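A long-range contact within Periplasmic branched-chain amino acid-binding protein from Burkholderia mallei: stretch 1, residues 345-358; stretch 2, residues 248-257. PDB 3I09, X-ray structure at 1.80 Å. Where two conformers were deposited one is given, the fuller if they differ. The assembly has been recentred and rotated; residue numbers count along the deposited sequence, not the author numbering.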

# COMPACT_ATOMS: atom_id res chain seq x y z
N LYS A 345 -20.88 9.49 11.59
CA LYS A 345 -21.84 10.58 11.39
C LYS A 345 -22.34 10.71 9.93
O LYS A 345 -23.27 11.46 9.65
CB LYS A 345 -21.22 11.89 11.83
CG LYS A 345 -21.05 11.95 13.35
CD LYS A 345 -20.26 13.16 13.80
CE LYS A 345 -20.09 13.19 15.34
NZ LYS A 345 -19.69 14.57 15.80
N GLU A 346 -21.71 9.96 9.03
CA GLU A 346 -22.22 9.83 7.66
C GLU A 346 -21.60 8.59 7.07
O GLU A 346 -20.66 8.03 7.66
CB GLU A 346 -21.93 11.06 6.81
CG GLU A 346 -20.44 11.39 6.70
CD GLU A 346 -19.88 12.21 7.82
OE1 GLU A 346 -20.62 13.05 8.37
OE2 GLU A 346 -18.66 12.09 8.10
N PRO A 347 -22.11 8.15 5.91
CA PRO A 347 -21.52 6.95 5.31
C PRO A 347 -20.03 7.10 5.10
O PRO A 347 -19.54 8.17 4.70
CB PRO A 347 -22.27 6.83 3.99
CG PRO A 347 -23.59 7.50 4.27
CD PRO A 347 -23.26 8.64 5.13
N TRP A 348 -19.31 6.02 5.37
CA TRP A 348 -17.86 5.95 5.26
C TRP A 348 -17.07 6.72 6.30
O TRP A 348 -15.84 6.77 6.21
CB TRP A 348 -17.34 6.26 3.84
CG TRP A 348 -17.93 5.42 2.74
CD1 TRP A 348 -19.09 5.69 2.06
CD2 TRP A 348 -17.35 4.29 2.09
NE1 TRP A 348 -19.30 4.75 1.07
CE2 TRP A 348 -18.25 3.87 1.08
CE3 TRP A 348 -16.19 3.55 2.32
CZ2 TRP A 348 -17.99 2.78 0.25
CZ3 TRP A 348 -15.93 2.46 1.50
CH2 TRP A 348 -16.84 2.08 0.48
N ASP A 349 -17.75 7.28 7.31
CA ASP A 349 -17.06 7.98 8.40
C ASP A 349 -16.57 6.94 9.41
O ASP A 349 -17.29 6.59 10.31
CB ASP A 349 -18.01 9.02 9.03
CG ASP A 349 -17.44 9.70 10.26
OD1 ASP A 349 -16.22 9.67 10.44
OD2 ASP A 349 -18.22 10.30 11.04
N TYR A 350 -15.34 6.44 9.23
CA TYR A 350 -14.88 5.30 10.00
C TYR A 350 -13.74 5.56 10.97
O TYR A 350 -13.53 4.72 11.87
CB TYR A 350 -14.43 4.17 9.05
CG TYR A 350 -15.47 3.62 8.09
CD1 TYR A 350 -16.84 3.71 8.35
CD2 TYR A 350 -15.09 2.90 6.96
CE1 TYR A 350 -17.78 3.15 7.49
CE2 TYR A 350 -16.04 2.36 6.08
CZ TYR A 350 -17.35 2.51 6.34
OH TYR A 350 -18.29 1.99 5.49
N TYR A 351 -12.99 6.66 10.81
CA TYR A 351 -11.71 6.85 11.49
C TYR A 351 -11.66 7.98 12.50
O TYR A 351 -12.23 9.03 12.24
CB TYR A 351 -10.67 7.24 10.46
CG TYR A 351 -10.48 6.31 9.30
CD1 TYR A 351 -9.77 5.13 9.46
CD2 TYR A 351 -10.93 6.65 8.04
CE1 TYR A 351 -9.53 4.30 8.39
CE2 TYR A 351 -10.71 5.81 6.96
CZ TYR A 351 -10.03 4.64 7.14
OH TYR A 351 -9.81 3.80 6.08
N LYS A 352 -10.93 7.77 13.58
CA LYS A 352 -10.51 8.80 14.50
C LYS A 352 -9.00 8.84 14.36
O LYS A 352 -8.36 7.79 14.42
CB LYS A 352 -10.86 8.40 15.93
CG LYS A 352 -12.36 8.42 16.22
CD LYS A 352 -12.72 8.01 17.66
CE LYS A 352 -12.63 6.50 17.90
NZ LYS A 352 -13.31 6.14 19.18
N VAL A 353 -8.41 10.02 14.19
CA VAL A 353 -6.93 10.08 14.16
C VAL A 353 -6.35 10.02 15.58
O VAL A 353 -6.67 10.84 16.45
CB VAL A 353 -6.41 11.32 13.40
CG1 VAL A 353 -4.86 11.33 13.41
CG2 VAL A 353 -6.94 11.35 11.98
N VAL A 354 -5.51 9.05 15.83
CA VAL A 354 -4.86 8.91 17.13
C VAL A 354 -3.58 9.79 17.14
O VAL A 354 -3.32 10.52 18.10
CB VAL A 354 -4.51 7.43 17.39
CG1 VAL A 354 -3.77 7.20 18.74
CG2 VAL A 354 -5.75 6.59 17.34
N ALA A 355 -2.80 9.71 16.07
CA ALA A 355 -1.52 10.42 15.95
C ALA A 355 -1.13 10.57 14.49
O ALA A 355 -1.49 9.76 13.64
CB ALA A 355 -0.41 9.69 16.71
N THR A 356 -0.41 11.65 14.22
CA THR A 356 0.30 11.79 12.95
C THR A 356 1.73 11.31 13.16
O THR A 356 2.39 11.75 14.10
CB THR A 356 0.28 13.24 12.48
OG1 THR A 356 -1.07 13.63 12.24
CG2 THR A 356 1.09 13.43 11.21
N ILE A 357 2.21 10.41 12.30
CA ILE A 357 3.58 9.90 12.39
C ILE A 357 4.41 10.65 11.38
O ILE A 357 4.16 10.50 10.16
CB ILE A 357 3.68 8.40 12.09
CG1 ILE A 357 2.70 7.60 12.98
CG2 ILE A 357 5.12 7.88 12.33
CD1 ILE A 357 2.37 6.24 12.40
N PRO A 358 5.38 11.45 11.83
CA PRO A 358 6.12 12.22 10.82
C PRO A 358 6.82 11.31 9.82
O PRO A 358 7.35 10.25 10.18
CB PRO A 358 7.16 13.02 11.64
CG PRO A 358 6.62 13.06 13.03
CD PRO A 358 5.85 11.75 13.20
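Stretch 2, residues 248-257: VLTDSWYWNR

How does stretch 2 lie on stretch 1? Its strand, 248-251, crosses strand 351-357 at -72°, with the axes 8.9 Å apart at closest approach, so no sheet pairing joins them and between the strands side chains make the contact. Beyond Asp251 the chain leaves the strand and runs back beside the start of stretch 1, placing Tyr254 near Tyr351, Trp255 near Trp348 and Asn256 near Asp349. Trp255 and Asn256, inside a type I turn from Tyr254 to Arg257, touch residues of a type II turn from Glu346 to Asp349.

What fixes the indole of Trp255? Its CA-to-CB bond points sideways, but chi1 of 70° (p) and chi2 of -90° bring the ring end nearer to stretch 1. There NE1 donates a hydrogen bond to Trp348 O at 2.9 Å, and the carbonyl lies at the ring edge, near its plane, as an indole N-H requires. Trp348, with chi1 m, starts toward stretch 2 but carries its own ring away, leaving its CB 4.0 Å from Trp255 CE2.

Why is Tyr351 so well covered by stretch 2? Its m rotamer carries the ring to both Leu249 and Tyr254: CE1 lies 4.2 Å from Leu249 CD1, and CE2 lies 3.8 Å from Tyr254 CB. Leu249 starts sideways, and its p, p conformation brings its end nearer. Tyr254, chi1 p, sets its ring obliquely to that of Tyr351, and its CZ is 3.4 Å from Val353 CG2. At the phenol tip, water 2 accepts from Tyr351 OH (2.8 Å) and donates to Asp251 OD2 (2.4 Å).

How does Asn256 reach the acidic side chains? With chi1 t, its ND2 stays 3.7 Å from Glu346 OE2 and 4.3 Å from Asp349 OD1, and water bridges both pairs: water 3 donates to Glu346 OE2 (2.6 Å) and accepts a weak hydrogen bond from Asn256 ND2 (3.2 Å), while water 4 accepts from Asn256 ND2 (2.8 Å) and donates to Asp349 OD1 (2.5 Å).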

# COMPACT_ATOMS: atom_id res chain seq x y z
N VAL A 248 -6.84 -0.49 15.87
CA VAL A 248 -5.87 0.56 15.57
C VAL A 248 -5.16 0.19 14.27
O VAL A 248 -4.77 -0.98 14.02
CB VAL A 248 -4.90 0.73 16.72
CG1 VAL A 248 -3.79 1.65 16.33
CG2 VAL A 248 -5.67 1.25 17.99
N LEU A 249 -5.03 1.16 13.39
CA LEU A 249 -4.41 0.89 12.11
C LEU A 249 -3.56 2.07 11.67
O LEU A 249 -3.70 3.18 12.20
CB LEU A 249 -5.47 0.51 11.07
CG LEU A 249 -6.56 1.49 10.80
CD1 LEU A 249 -6.05 2.37 9.73
CD2 LEU A 249 -7.90 0.80 10.37
N THR A 250 -2.68 1.80 10.71
CA THR A 250 -1.81 2.79 10.12
C THR A 250 -2.21 2.96 8.67
O THR A 250 -2.32 1.96 7.94
CB THR A 250 -0.32 2.37 10.21
OG1 THR A 250 0.06 2.29 11.56
CG2 THR A 250 0.60 3.40 9.58
N ASP A 251 -2.45 4.20 8.23
CA ASP A 251 -2.79 4.41 6.79
C ASP A 251 -2.15 5.69 6.31
O ASP A 251 -1.72 6.50 7.12
CB ASP A 251 -4.30 4.41 6.55
CG ASP A 251 -4.71 3.95 5.07
OD1 ASP A 251 -3.85 3.93 4.15
OD2 ASP A 251 -5.87 3.51 4.85
N SER A 252 -2.08 5.89 5.00
CA SER A 252 -1.43 7.07 4.46
C SER A 252 -2.36 8.20 4.10
O SER A 252 -1.89 9.30 3.81
CB SER A 252 -0.61 6.69 3.20
OG SER A 252 -1.46 6.34 2.13
N TRP A 253 -3.66 7.94 4.03
CA TRP A 253 -4.63 8.93 3.53
C TRP A 253 -6.02 8.47 3.87
O TRP A 253 -6.28 7.26 3.94
CB TRP A 253 -4.49 9.04 2.02
CG TRP A 253 -5.28 10.11 1.36
CD1 TRP A 253 -4.88 11.39 1.13
CD2 TRP A 253 -6.59 9.99 0.79
NE1 TRP A 253 -5.86 12.09 0.46
CE2 TRP A 253 -6.92 11.24 0.22
CE3 TRP A 253 -7.51 8.95 0.69
CZ2 TRP A 253 -8.15 11.48 -0.40
CZ3 TRP A 253 -8.71 9.17 0.01
CH2 TRP A 253 -9.03 10.42 -0.49
N TYR A 254 -6.91 9.43 4.13
CA TYR A 254 -8.31 9.11 4.37
C TYR A 254 -9.14 10.26 3.84
O TYR A 254 -8.76 11.47 3.93
CB TYR A 254 -8.63 8.78 5.86
CG TYR A 254 -8.31 9.87 6.86
CD1 TYR A 254 -7.00 10.21 7.17
CD2 TYR A 254 -9.34 10.56 7.50
CE1 TYR A 254 -6.72 11.21 8.10
CE2 TYR A 254 -9.06 11.56 8.42
CZ TYR A 254 -7.76 11.88 8.71
OH TYR A 254 -7.49 12.88 9.61
N TRP A 255 -10.26 9.88 3.24
CA TRP A 255 -11.08 10.81 2.46
C TRP A 255 -11.54 12.01 3.28
O TRP A 255 -11.68 13.11 2.74
CB TRP A 255 -12.27 10.06 1.83
CG TRP A 255 -13.29 9.61 2.82
CD1 TRP A 255 -13.36 8.41 3.50
CD2 TRP A 255 -14.40 10.37 3.23
NE1 TRP A 255 -14.46 8.40 4.31
CE2 TRP A 255 -15.11 9.60 4.19
CE3 TRP A 255 -14.87 11.66 2.91
CZ2 TRP A 255 -16.28 10.07 4.81
CZ3 TRP A 255 -16.01 12.14 3.56
CH2 TRP A 255 -16.71 11.34 4.48
N ASN A 256 -11.79 11.80 4.56
CA ASN A 256 -12.38 12.85 5.40
C ASN A 256 -11.34 13.63 6.21
O ASN A 256 -11.70 14.34 7.13
CB ASN A 256 -13.41 12.26 6.36
CG ASN A 256 -14.43 13.30 6.84
OD1 ASN A 256 -14.67 14.30 6.16
ND2 ASN A 256 -15.06 13.06 8.02
N ARG A 257 -10.06 13.49 5.88
CA ARG A 257 -8.98 14.18 6.61
C ARG A 257 -9.13 15.68 6.59
O ARG A 257 -9.02 16.31 7.66
CB ARG A 257 -7.59 13.83 6.04
CG ARG A 257 -6.41 14.49 6.77
CD ARG A 257 -5.01 14.10 6.18
NE ARG A 257 -4.90 14.60 4.80
CZ ARG A 257 -4.06 14.13 3.86
NH1 ARG A 257 -3.20 13.14 4.10
NH2 ARG A 257 -4.09 14.67 2.65
O HOH W 1 -8.43 5.67 4.10
O HOH W 2 -7.41 2.48 6.38
O HOH W 3 -17.56 13.54 9.92
O HOH W 4 -14.23 10.75 9.38